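Local coordinates for protein pectate lyase (Bacillus subtilis, PDB 5AMV) that cleaves polygalacturonate in pectin by calcium-dependent elimination, releasing oligosaccharides with unsaturated galacturonosyl ends, at residues 236-242 / 268-274; 288-292 / 376-380; 82-88 / 106-112; 98-102 / 168-172. All blocks are in the same frame, centred on the assembly; numbering follows the deposited sequence.

How the contacts relate
First along the chain, contact 3 closes a short loop by setting the start of helix 85-92 against helix 105-121. Contact 4 opens inside that loop, at 98-102, and closes beyond it on strand 168-170, so contacts 3 and 4 cross; they touch through E107 with Q168 and Y88 with W169. Both lie in the helical and loop region beside the parallel beta-helix. Later, contact 1 joins strands 235-245 and 266-274 of successive coils. Contact 2 follows in series, tying the next strand, 287-296, to the loop before helix 382-392. Contacts 1 and 2 meet where H270 reaches D380, on the opposite side of the chain's centre from contacts 3 and 4.

Contact 1: residues 236-242 / 268-274; sequences TMSYNYY and LHHNRYK
Y239 and H270 each hold CG anti to the carbonyl carbon (chi1 -68° and -67°), which sends both side chains off their strands in the same direction, side by side. They occupy equivalent places in successive coils of the right-handed parallel beta-helix of polysaccharide lyase family 1, at a break in the strands where both take positive phi. The rings are nearly parallel but slid apart, placing H270 CB over the centre of the Y239 ring, 3.4 Å from its CE1. H270 ND1 pairs with H269 ND1 at 2.8 Å, while its NE2 is held by D380. With an alanine in place of Y239, H270 would probably lose the surface its CB and ring rest on, leaving a gap beside the turn.

Next, two asparagines lie side by side, their amide planes 7° apart. Asparagine suits the bend because it both accepts and donates: N271 OD1 takes N240 N at 2.8 Å, and N271 ND2 reaches M237 O at 3.0 Å from above its carbonyl plane. N240 turns its own amide to C199 and I196 of the preceding coil. Beyond the bend, the R272 guanidinium lies flat on Y241, with NE salt-bridged to E296. The Y242 and Y273 rings are parallel too but slid so far apart that they barely overlap, CD1 of Y242 3.4 Å from CE2 of Y273; a water lies 2.7 Å from Y273 OH and bonds weakly to Y242 OH, which also meets T226.

Contact 2: residues 288-292 / 376-380; sequences VHVYN and HGSID
N292 and D380 form the tight end of this contact, where the amide of N292 is used both ways. Its OD1 accepts D380 N at 2.8 Å, in the carbonyl plane and on a lone pair, and its ND2 donates to D380 O at 3.1 Å. An asparagine fits here because one flat group can satisfy both an N-H and a C=O of a loop that has no strand to pair with; N322 continues the network on the neighbouring coil of the parallel beta-helix.

Next to it Y291 stands out toward the loop, its CG set between the backbone N and the carbonyl carbon (chi1 75°). I379 CG1 packs over one face, 4.2 Å from the ring centroid, and the H269 ring also stacks on Y291. At the far end H376 CB meets the edge of the H289 ring, 3.8 Å from CE1, and the H376 ring is fixed by its ND1, 2.6 Å from G377 O.

The looser side is watery. Y291 OH bonds two waters lying near its ring plane, one 3.1 Å from G377 N and the other 2.7 Å from S378 O, and S378 itself is exposed. The loop is thus hydrogen-bonded directly at D380, held by packing at I379 and H376, and bridged by water at G377 and S378. Since D380 OD2 is probably ionised and can then only accept, H270 NE2 presumably carries the proton in the bond between them.

Contact 3: residues 82-88 / 106-112; sequences EYDLDKY and QEEARAR
Y88 meets helix 105-121 with the edge of its ring: Q106 O and E107 OE1 both lie near the ring plane, and R110 CD approaches obliquely. The Y83 ring has L85 N above one face and Q106 O at its edge, with its CE1 3.6 Å from R110 CB. The R110 guanidinium turns its own edge to the E107 carboxylate, gripping it side-on with NE and NH2, one nitrogen to each oxygen. Y88 OH donates to E107 OE1 at 2.7 Å, on the opposite face of the carboxylate from R110 NE. This pairing probably keeps the buried glutamate ionised; E107 also meets Q168, and R110 NH1 reaches F166 O.

The contact docks the start of helix 85-92 on helix 105-121, within an excursion between beta-helix strands 61-63 and 122-124. D84 sits at the N-cap position, and in the conformer described its OD2 accepts from K87 N at 3.1 Å. Q106 holds the approach to that cap: bent at chi2 (-56°), it brings its amide against the turn, where OE1 accepts D84 N at 3.1 Å and NE2 donates to E82 O at 3.0 Å, in the carbonyl plane. A leucine in place of Q106 would probably leave D84 N and E82 O without these mates and the turn before the helix freer to shift. A109 is small enough to let the chain in close, its CB 3.7 Å from Y83 CB. Toward solvent, E82 OE2 makes a long salt bridge of 3.5 Å to R112 NH2; a water links E82 OE1 to the same nitrogen, and R112 NE is paired with D80.

Contact 4: residues 98-102 / 168-172; sequences GKKEP and QWDPT
K99 and P171 come closest along two backbones that run in nearly opposite directions (155° apart), joined by packing and by water instead of direct backbone pairing. P171 packs against the turn of 98-102, its CG 3.2 Å from K99 O. T172 adds CG2 at 3.1 Å from that same oxygen, in a rotamer with CG2 anti to its own carbonyl carbon, which leaves OG1 (chi1 60°) to bond D170 OD1. The rings of P102 and P171 meet at their CD atoms, 3.8 Å apart. P102 also crosses W169 at about a right angle, its CG 3.9 Å from CD1. Compact, rigid prolines suit such a place, since they fill the space between chains and bring no N-H that would need a partner.

The strand 168-170 pairs antiparallel with 178-180, a two-stranded sheet in a long loop beside the parallel beta-helix. Immediately beyond T172 the chain supplies D173 and G174 to the glycan pocket, and T172 itself lies about 9 Å from the bound galacturonic acid, measured from its side chain. The start of this strand is held by W169 N bonding to Y88 OH, while the W169 ring meets Y215 edge-to-face.

G98 leaves helix 94-97 with positive phi (80°), a turn in which a CB would jam against the preceding carbonyl. Its own carbonyl takes a water, 2.8 Å from G98 O, and the same water accepts from W169 NE1 in the plane of the indole. Another water links K99 NZ to P171 O.

Contact 1: residues 236-242 / 268-274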
# COMPACT_ATOMS: atom_id res chain seq x y z
N THR A 236 3.44 -2.36 11.77
CA THR A 236 4.27 -3.44 11.30
C THR A 236 3.59 -4.06 10.09
O THR A 236 2.40 -4.38 10.18
CB THR A 236 4.46 -4.51 12.39
OG1 THR A 236 5.21 -3.91 13.47
CG2 THR A 236 5.23 -5.74 11.87
N MET A 237 4.32 -4.24 8.98
CA MET A 237 3.76 -4.99 7.83
C MET A 237 4.72 -6.15 7.58
O MET A 237 5.90 -5.93 7.25
CB MET A 237 3.66 -4.11 6.59
CG MET A 237 2.95 -2.77 6.81
SD MET A 237 2.66 -2.02 5.20
CE MET A 237 2.11 -0.41 5.79
N SER A 238 4.22 -7.38 7.78
CA SER A 238 5.07 -8.56 7.74
C SER A 238 4.47 -9.63 6.87
O SER A 238 3.25 -9.79 6.81
CB SER A 238 5.31 -9.11 9.17
OG SER A 238 4.08 -9.40 9.86
N TYR A 239 5.34 -10.39 6.19
CA TYR A 239 4.92 -11.59 5.43
C TYR A 239 3.82 -11.30 4.41
O TYR A 239 2.96 -12.18 4.16
CB TYR A 239 4.51 -12.72 6.40
CG TYR A 239 5.69 -13.28 7.18
CD1 TYR A 239 6.57 -14.19 6.57
CD2 TYR A 239 5.95 -12.87 8.49
CE1 TYR A 239 7.67 -14.70 7.25
CE2 TYR A 239 7.05 -13.37 9.18
CZ TYR A 239 7.91 -14.26 8.56
OH TYR A 239 9.01 -14.76 9.23
N ASN A 240 3.84 -10.10 3.81
CA ASN A 240 2.89 -9.85 2.76
C ASN A 240 3.46 -10.11 1.39
O ASN A 240 4.69 -10.08 1.23
CB ASN A 240 2.34 -8.42 2.84
CG ASN A 240 1.73 -8.11 4.18
OD1 ASN A 240 0.66 -8.62 4.54
ND2 ASN A 240 2.42 -7.26 4.94
N TYR A 241 2.59 -10.33 0.40
CA TYR A 241 3.04 -10.62 -0.96
C TYR A 241 2.46 -9.57 -1.91
O TYR A 241 1.25 -9.58 -2.22
CB TYR A 241 2.61 -12.05 -1.37
CG TYR A 241 3.07 -12.52 -2.76
CD1 TYR A 241 4.08 -11.85 -3.49
CD2 TYR A 241 2.51 -13.68 -3.31
CE1 TYR A 241 4.48 -12.30 -4.73
CE2 TYR A 241 2.91 -14.14 -4.56
CZ TYR A 241 3.91 -13.45 -5.24
OH TYR A 241 4.31 -13.89 -6.48
N TYR A 242 3.31 -8.64 -2.33
CA TYR A 242 2.92 -7.60 -3.27
C TYR A 242 3.36 -8.05 -4.65
O TYR A 242 4.54 -8.39 -4.86
CB TYR A 242 3.69 -6.34 -2.92
CG TYR A 242 3.45 -5.77 -1.53
CD1 TYR A 242 4.24 -6.14 -0.44
CD2 TYR A 242 2.45 -4.81 -1.33
CE1 TYR A 242 4.03 -5.57 0.83
CE2 TYR A 242 2.27 -4.20 -0.07
CZ TYR A 242 3.05 -4.60 0.97
OH TYR A 242 2.95 -4.06 2.23
N LEU A 268 8.92 -3.01 8.10
CA LEU A 268 8.57 -3.93 7.01
C LEU A 268 9.48 -5.12 7.06
O LEU A 268 10.70 -4.97 6.87
CB LEU A 268 8.77 -3.27 5.63
CG LEU A 268 8.01 -1.94 5.42
CD1 LEU A 268 8.24 -1.47 4.00
CD2 LEU A 268 6.51 -2.09 5.63
N HIS A 269 8.92 -6.30 7.30
CA HIS A 269 9.79 -7.48 7.22
C HIS A 269 9.15 -8.70 6.60
O HIS A 269 7.96 -8.89 6.69
CB HIS A 269 10.44 -7.78 8.60
CG HIS A 269 9.51 -8.38 9.62
ND1 HIS A 269 9.28 -9.74 9.71
CD2 HIS A 269 8.77 -7.81 10.61
CE1 HIS A 269 8.44 -9.98 10.70
NE2 HIS A 269 8.11 -8.83 11.27
N HIS A 270 10.00 -9.54 5.99
CA HIS A 270 9.59 -10.77 5.31
C HIS A 270 8.49 -10.58 4.27
O HIS A 270 7.71 -11.52 3.98
CB HIS A 270 9.19 -11.83 6.34
CG HIS A 270 10.34 -12.32 7.18
ND1 HIS A 270 10.63 -11.77 8.41
CD2 HIS A 270 11.25 -13.29 6.96
CE1 HIS A 270 11.68 -12.39 8.93
NE2 HIS A 270 12.09 -13.30 8.05
N ASN A 271 8.44 -9.38 3.71
CA ASN A 271 7.57 -9.18 2.56
C ASN A 271 8.20 -9.57 1.24
O ASN A 271 9.42 -9.49 1.05
CB ASN A 271 7.12 -7.74 2.49
CG ASN A 271 6.43 -7.31 3.76
OD1 ASN A 271 5.30 -7.73 4.05
ND2 ASN A 271 7.11 -6.45 4.54
N ARG A 272 7.34 -10.00 0.31
CA ARG A 272 7.76 -10.35 -1.04
C ARG A 272 7.22 -9.33 -2.02
O ARG A 272 6.04 -9.00 -1.94
CB ARG A 272 7.20 -11.75 -1.37
CG ARG A 272 7.63 -12.27 -2.74
CD ARG A 272 7.07 -13.70 -2.93
NE ARG A 272 7.54 -14.23 -4.21
CZ ARG A 272 7.07 -15.34 -4.77
NH1 ARG A 272 6.10 -16.03 -4.15
NH2 ARG A 272 7.57 -15.77 -5.91
N TYR A 273 8.09 -8.83 -2.91
CA TYR A 273 7.69 -7.86 -3.96
C TYR A 273 8.11 -8.45 -5.28
O TYR A 273 9.30 -8.52 -5.58
CB TYR A 273 8.39 -6.49 -3.76
CG TYR A 273 8.15 -5.85 -2.39
CD1 TYR A 273 8.92 -6.20 -1.28
CD2 TYR A 273 7.15 -4.88 -2.21
CE1 TYR A 273 8.71 -5.62 -0.03
CE2 TYR A 273 6.96 -4.26 -0.99
CZ TYR A 273 7.71 -4.67 0.10
OH TYR A 273 7.53 -4.13 1.34
N LYS A 274 7.13 -8.88 -6.08
CA LYS A 274 7.43 -9.53 -7.35
C LYS A 274 6.75 -8.75 -8.48
O LYS A 274 5.55 -8.47 -8.44
CB LYS A 274 6.92 -10.95 -7.35
CG LYS A 274 7.19 -11.64 -8.74
CD LYS A 274 6.93 -13.12 -8.67
CE LYS A 274 7.20 -13.72 -10.03
NZ LYS A 274 7.10 -15.22 -10.09
O HOH W 1 5.46 -2.45 1.92

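Contact 2: residues 288-292 / 376-380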
# COMPACT_ATOMS: atom_id res chain seq x y z
N VAL A 288 11.95 4.06 9.28
CA VAL A 288 11.33 2.87 8.70
C VAL A 288 12.35 1.76 8.72
O VAL A 288 13.42 1.87 8.10
CB VAL A 288 10.82 3.16 7.29
CG1 VAL A 288 10.16 1.90 6.68
CG2 VAL A 288 9.85 4.34 7.31
N HIS A 289 12.04 0.69 9.46
CA HIS A 289 12.94 -0.46 9.55
C HIS A 289 12.53 -1.46 8.47
O HIS A 289 11.43 -1.95 8.50
CB HIS A 289 12.82 -1.12 10.93
CG HIS A 289 13.85 -2.17 11.20
ND1 HIS A 289 13.75 -3.04 12.26
CD2 HIS A 289 15.01 -2.48 10.57
CE1 HIS A 289 14.80 -3.85 12.27
NE2 HIS A 289 15.59 -3.51 11.27
N VAL A 290 13.44 -1.77 7.55
CA VAL A 290 13.18 -2.61 6.39
C VAL A 290 14.11 -3.82 6.47
O VAL A 290 15.32 -3.69 6.26
CB VAL A 290 13.43 -1.77 5.12
CG1 VAL A 290 13.31 -2.63 3.80
CG2 VAL A 290 12.50 -0.52 5.12
N TYR A 291 13.61 -4.97 6.83
CA TYR A 291 14.53 -6.13 6.92
C TYR A 291 13.96 -7.43 6.40
O TYR A 291 12.75 -7.71 6.51
CB TYR A 291 15.09 -6.31 8.36
CG TYR A 291 14.14 -6.89 9.41
CD1 TYR A 291 14.07 -8.27 9.62
CD2 TYR A 291 13.37 -6.05 10.21
CE1 TYR A 291 13.23 -8.83 10.58
CE2 TYR A 291 12.51 -6.62 11.22
CZ TYR A 291 12.47 -7.99 11.38
OH TYR A 291 11.65 -8.54 12.36
N ASN A 292 14.85 -8.28 5.88
CA ASN A 292 14.44 -9.61 5.42
C ASN A 292 13.31 -9.59 4.37
O ASN A 292 12.47 -10.50 4.37
CB ASN A 292 14.01 -10.54 6.59
CG ASN A 292 15.15 -10.97 7.50
OD1 ASN A 292 14.90 -11.48 8.59
ND2 ASN A 292 16.41 -10.79 7.05
N HIS A 376 12.28 -5.36 17.34
CA HIS A 376 12.20 -6.26 16.20
C HIS A 376 12.39 -7.68 16.64
O HIS A 376 13.01 -7.94 17.68
CB HIS A 376 13.25 -5.90 15.12
CG HIS A 376 14.67 -6.03 15.59
ND1 HIS A 376 15.30 -7.25 15.68
CD2 HIS A 376 15.55 -5.11 16.02
CE1 HIS A 376 16.53 -7.07 16.14
NE2 HIS A 376 16.71 -5.78 16.35
N GLY A 377 11.90 -8.61 15.82
CA GLY A 377 12.11 -10.03 16.04
C GLY A 377 13.45 -10.45 15.45
O GLY A 377 14.29 -9.60 15.08
N SER A 378 13.63 -11.76 15.33
CA SER A 378 14.88 -12.31 14.81
C SER A 378 15.13 -11.92 13.36
O SER A 378 14.24 -12.03 12.51
CB SER A 378 14.87 -13.83 14.95
OG SER A 378 15.00 -14.17 16.31
N ILE A 379 16.35 -11.48 13.07
CA ILE A 379 16.74 -11.12 11.71
C ILE A 379 17.45 -12.30 11.04
O ILE A 379 18.54 -12.71 11.48
CB ILE A 379 17.59 -9.82 11.71
CG1 ILE A 379 16.80 -8.69 12.39
CG2 ILE A 379 18.03 -9.44 10.28
CD1 ILE A 379 17.57 -7.40 12.52
N ASP A 380 16.84 -12.86 10.00
CA ASP A 380 17.41 -13.97 9.24
C ASP A 380 18.68 -13.49 8.57
O ASP A 380 18.81 -12.34 8.15
CB ASP A 380 16.47 -14.45 8.13
CG ASP A 380 15.13 -14.95 8.65
OD1 ASP A 380 15.01 -15.30 9.85
OD2 ASP A 380 14.17 -14.98 7.83
O HOH W 2 9.86 -7.24 13.91
O HOH W 3 11.71 -11.18 12.40

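Contact 3: residues 82-88 / 106-112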
# COMPACT_ATOMS: atom_id res chain seq x y z
N GLU A 82 -23.08 14.36 -16.74
CA GLU A 82 -22.39 15.37 -17.54
C GLU A 82 -20.94 15.03 -17.90
O GLU A 82 -20.32 15.73 -18.68
CB GLU A 82 -22.39 16.70 -16.81
CG GLU A 82 -23.79 17.37 -16.75
CD GLU A 82 -23.77 18.59 -15.84
OE1 GLU A 82 -23.09 19.62 -16.16
OE2 GLU A 82 -24.40 18.50 -14.78
N TYR A 83 -20.40 13.98 -17.30
CA TYR A 83 -19.00 13.67 -17.57
C TYR A 83 -18.84 12.86 -18.85
O TYR A 83 -19.63 11.95 -19.11
CB TYR A 83 -18.43 12.88 -16.40
CG TYR A 83 -17.03 12.34 -16.66
CD1 TYR A 83 -15.90 13.17 -16.56
CD2 TYR A 83 -16.85 11.01 -16.99
CE1 TYR A 83 -14.61 12.64 -16.78
CE2 TYR A 83 -15.59 10.46 -17.18
CZ TYR A 83 -14.48 11.28 -17.08
OH TYR A 83 -13.23 10.73 -17.27
N ASP A 84 -17.83 13.22 -19.65
CA ASP A 84 -17.48 12.46 -20.84
C ASP A 84 -15.98 12.59 -21.02
O ASP A 84 -15.42 13.71 -21.05
CB ASP A 84 -18.20 13.00 -22.06
CG ASP A 84 -17.84 12.25 -23.33
OD1 ASP A 84 -18.39 11.15 -23.53
OD2 ASP A 84 -17.03 12.79 -24.12
N LEU A 85 -15.31 11.44 -21.06
CA LEU A 85 -13.83 11.43 -21.14
C LEU A 85 -13.33 12.26 -22.34
O LEU A 85 -12.41 13.06 -22.20
CB LEU A 85 -13.26 10.01 -21.17
CG LEU A 85 -11.74 9.88 -21.29
CD1 LEU A 85 -10.97 10.64 -20.15
CD2 LEU A 85 -11.30 8.39 -21.39
N ASP A 86 -13.94 12.09 -23.52
CA ASP A 86 -13.51 12.88 -24.67
C ASP A 86 -13.65 14.38 -24.42
O ASP A 86 -12.72 15.13 -24.71
CB ASP A 86 -14.21 12.41 -25.96
CG ASP A 86 -13.60 11.10 -26.50
OD1 ASP A 86 -12.35 11.00 -26.56
OD2 ASP A 86 -14.35 10.15 -26.84
N LYS A 87 -14.75 14.82 -23.81
CA LYS A 87 -14.91 16.25 -23.48
C LYS A 87 -13.89 16.69 -22.42
O LYS A 87 -13.34 17.80 -22.50
CB LYS A 87 -16.33 16.58 -23.03
CG LYS A 87 -17.35 16.47 -24.18
CD LYS A 87 -18.75 16.78 -23.65
CE LYS A 87 -19.81 16.47 -24.73
NZ LYS A 87 -21.17 16.77 -24.22
N TYR A 88 -13.59 15.80 -21.47
CA TYR A 88 -12.64 16.13 -20.41
C TYR A 88 -11.26 16.31 -21.05
O TYR A 88 -10.55 17.28 -20.76
CB TYR A 88 -12.62 14.98 -19.41
CG TYR A 88 -11.72 15.22 -18.23
CD1 TYR A 88 -10.34 14.92 -18.28
CD2 TYR A 88 -12.26 15.75 -17.05
CE1 TYR A 88 -9.53 15.13 -17.13
CE2 TYR A 88 -11.46 15.95 -15.93
CZ TYR A 88 -10.10 15.65 -15.99
OH TYR A 88 -9.32 15.87 -14.87
N GLN A 106 -16.23 19.96 -16.76
CA GLN A 106 -15.79 18.58 -16.93
C GLN A 106 -15.08 18.02 -15.72
O GLN A 106 -15.32 16.85 -15.32
CB GLN A 106 -14.97 18.35 -18.22
CG GLN A 106 -15.84 18.19 -19.49
CD GLN A 106 -16.87 17.07 -19.38
OE1 GLN A 106 -16.55 15.96 -18.94
NE2 GLN A 106 -18.10 17.34 -19.83
N GLU A 107 -14.23 18.84 -15.09
CA GLU A 107 -13.57 18.40 -13.87
C GLU A 107 -14.57 18.24 -12.73
O GLU A 107 -14.45 17.27 -11.95
CB GLU A 107 -12.44 19.39 -13.49
CG GLU A 107 -11.84 19.07 -12.11
CD GLU A 107 -11.16 17.72 -11.98
OE1 GLU A 107 -10.93 17.03 -13.00
OE2 GLU A 107 -10.82 17.40 -10.80
N GLU A 108 -15.56 19.15 -12.62
CA GLU A 108 -16.59 18.96 -11.61
C GLU A 108 -17.33 17.66 -11.83
O GLU A 108 -17.68 16.98 -10.87
CB GLU A 108 -17.60 20.12 -11.58
CG GLU A 108 -16.92 21.42 -11.12
CD GLU A 108 -17.78 22.66 -11.28
OE1 GLU A 108 -18.86 22.60 -11.90
OE2 GLU A 108 -17.33 23.71 -10.74
N ALA A 109 -17.63 17.33 -13.08
CA ALA A 109 -18.42 16.12 -13.34
C ALA A 109 -17.57 14.87 -13.08
O ALA A 109 -18.07 13.86 -12.58
CB ALA A 109 -18.95 16.12 -14.75
N ARG A 110 -16.28 14.97 -13.38
CA ARG A 110 -15.35 13.86 -13.05
C ARG A 110 -15.29 13.65 -11.54
O ARG A 110 -15.29 12.49 -11.03
CB ARG A 110 -13.92 14.16 -13.61
CG ARG A 110 -12.97 12.89 -13.50
CD ARG A 110 -11.48 13.31 -13.37
NE ARG A 110 -11.32 14.17 -12.18
CZ ARG A 110 -11.31 13.75 -10.91
NH1 ARG A 110 -11.40 12.45 -10.59
NH2 ARG A 110 -11.21 14.66 -9.93
N ALA A 111 -15.17 14.73 -10.78
CA ALA A 111 -15.08 14.61 -9.33
C ALA A 111 -16.35 13.95 -8.76
O ALA A 111 -16.26 13.10 -7.88
CB ALA A 111 -14.83 15.99 -8.68
N ARG A 112 -17.51 14.36 -9.26
CA ARG A 112 -18.78 13.72 -8.83
C ARG A 112 -18.78 12.24 -9.14
O ARG A 112 -19.23 11.40 -8.29
CB ARG A 112 -20.01 14.44 -9.43
CG ARG A 112 -20.20 15.83 -8.82
CD ARG A 112 -21.55 16.47 -9.26
NE ARG A 112 -21.75 16.56 -10.72
CZ ARG A 112 -21.44 17.61 -11.48
NH1 ARG A 112 -20.89 18.69 -10.94
NH2 ARG A 112 -21.66 17.53 -12.80
O HOH W 4 -20.60 19.36 -14.94

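Contact 4: residues 98-102 / 168-172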
# COMPACT_ATOMS: atom_id res chain seq x y z
N GLY A 98 -3.17 24.90 -20.68
CA GLY A 98 -1.97 25.23 -19.92
C GLY A 98 -1.79 24.21 -18.81
O GLY A 98 -2.36 23.11 -18.88
N LYS A 99 -1.00 24.57 -17.80
CA LYS A 99 -0.65 23.63 -16.73
C LYS A 99 -1.35 23.89 -15.39
O LYS A 99 -0.96 23.32 -14.37
CB LYS A 99 0.87 23.55 -16.55
CG LYS A 99 1.52 22.79 -17.65
CD LYS A 99 3.05 22.78 -17.51
CE LYS A 99 3.52 21.96 -16.31
NZ LYS A 99 4.98 21.55 -16.46
N LYS A 100 -2.37 24.74 -15.38
CA LYS A 100 -3.17 24.98 -14.18
C LYS A 100 -4.04 23.76 -13.86
O LYS A 100 -4.35 22.97 -14.76
CB LYS A 100 -4.04 26.24 -14.35
CG LYS A 100 -4.73 26.34 -15.74
CD LYS A 100 -5.53 27.66 -15.91
CE LYS A 100 -6.06 27.85 -17.35
NZ LYS A 100 -5.04 28.42 -18.31
N GLU A 101 -4.45 23.62 -12.59
CA GLU A 101 -5.33 22.53 -12.16
C GLU A 101 -6.63 22.56 -12.97
O GLU A 101 -7.24 23.63 -13.11
CB GLU A 101 -5.67 22.67 -10.67
CG GLU A 101 -6.56 21.55 -10.12
CD GLU A 101 -6.77 21.65 -8.62
OE1 GLU A 101 -6.60 22.76 -8.06
OE2 GLU A 101 -7.12 20.61 -8.01
N PRO A 102 -7.08 21.40 -13.53
CA PRO A 102 -8.42 21.41 -14.14
C PRO A 102 -9.52 21.94 -13.23
O PRO A 102 -9.51 21.67 -12.02
CB PRO A 102 -8.67 19.93 -14.50
CG PRO A 102 -7.24 19.43 -14.86
CD PRO A 102 -6.35 20.14 -13.82
N GLN A 168 -7.84 11.58 -12.19
CA GLN A 168 -7.74 13.02 -12.33
C GLN A 168 -6.47 13.40 -13.11
O GLN A 168 -5.41 12.88 -12.81
CB GLN A 168 -7.70 13.67 -10.97
CG GLN A 168 -7.71 15.19 -11.00
CD GLN A 168 -7.47 15.75 -9.60
OE1 GLN A 168 -6.53 15.36 -8.93
NE2 GLN A 168 -8.35 16.62 -9.14
N TRP A 169 -6.58 14.31 -14.08
CA TRP A 169 -5.39 14.86 -14.71
C TRP A 169 -4.76 15.92 -13.80
O TRP A 169 -5.44 16.87 -13.35
CB TRP A 169 -5.78 15.47 -16.08
CG TRP A 169 -4.63 16.21 -16.75
CD1 TRP A 169 -4.65 17.51 -17.14
CD2 TRP A 169 -3.35 15.68 -17.13
NE1 TRP A 169 -3.45 17.84 -17.75
CE2 TRP A 169 -2.63 16.75 -17.75
CE3 TRP A 169 -2.74 14.42 -17.04
CZ2 TRP A 169 -1.35 16.58 -18.29
CZ3 TRP A 169 -1.44 14.25 -17.57
CH2 TRP A 169 -0.75 15.34 -18.18
N ASP A 170 -3.48 15.74 -13.51
CA ASP A 170 -2.70 16.74 -12.74
C ASP A 170 -1.50 17.16 -13.57
O ASP A 170 -0.49 16.46 -13.59
CB ASP A 170 -2.23 16.17 -11.42
CG ASP A 170 -1.66 17.25 -10.48
OD1 ASP A 170 -1.42 18.41 -10.95
OD2 ASP A 170 -1.46 16.95 -9.28
N PRO A 171 -1.61 18.29 -14.28
CA PRO A 171 -0.54 18.67 -15.24
C PRO A 171 0.77 19.12 -14.56
O PRO A 171 1.81 19.16 -15.22
CB PRO A 171 -1.17 19.83 -16.02
CG PRO A 171 -2.14 20.43 -15.05
CD PRO A 171 -2.72 19.28 -14.24
N THR A 172 0.71 19.40 -13.26
CA THR A 172 1.92 19.84 -12.54
C THR A 172 2.60 18.71 -11.77
O THR A 172 3.71 18.88 -11.24
CB THR A 172 1.65 21.02 -11.62
OG1 THR A 172 0.67 20.68 -10.65
CG2 THR A 172 1.18 22.21 -12.43
O HOH W 5 -3.44 20.51 -18.71
O HOH W 6 4.58 19.21 -14.98
O HOH W 7 -8.04 18.37 -6.61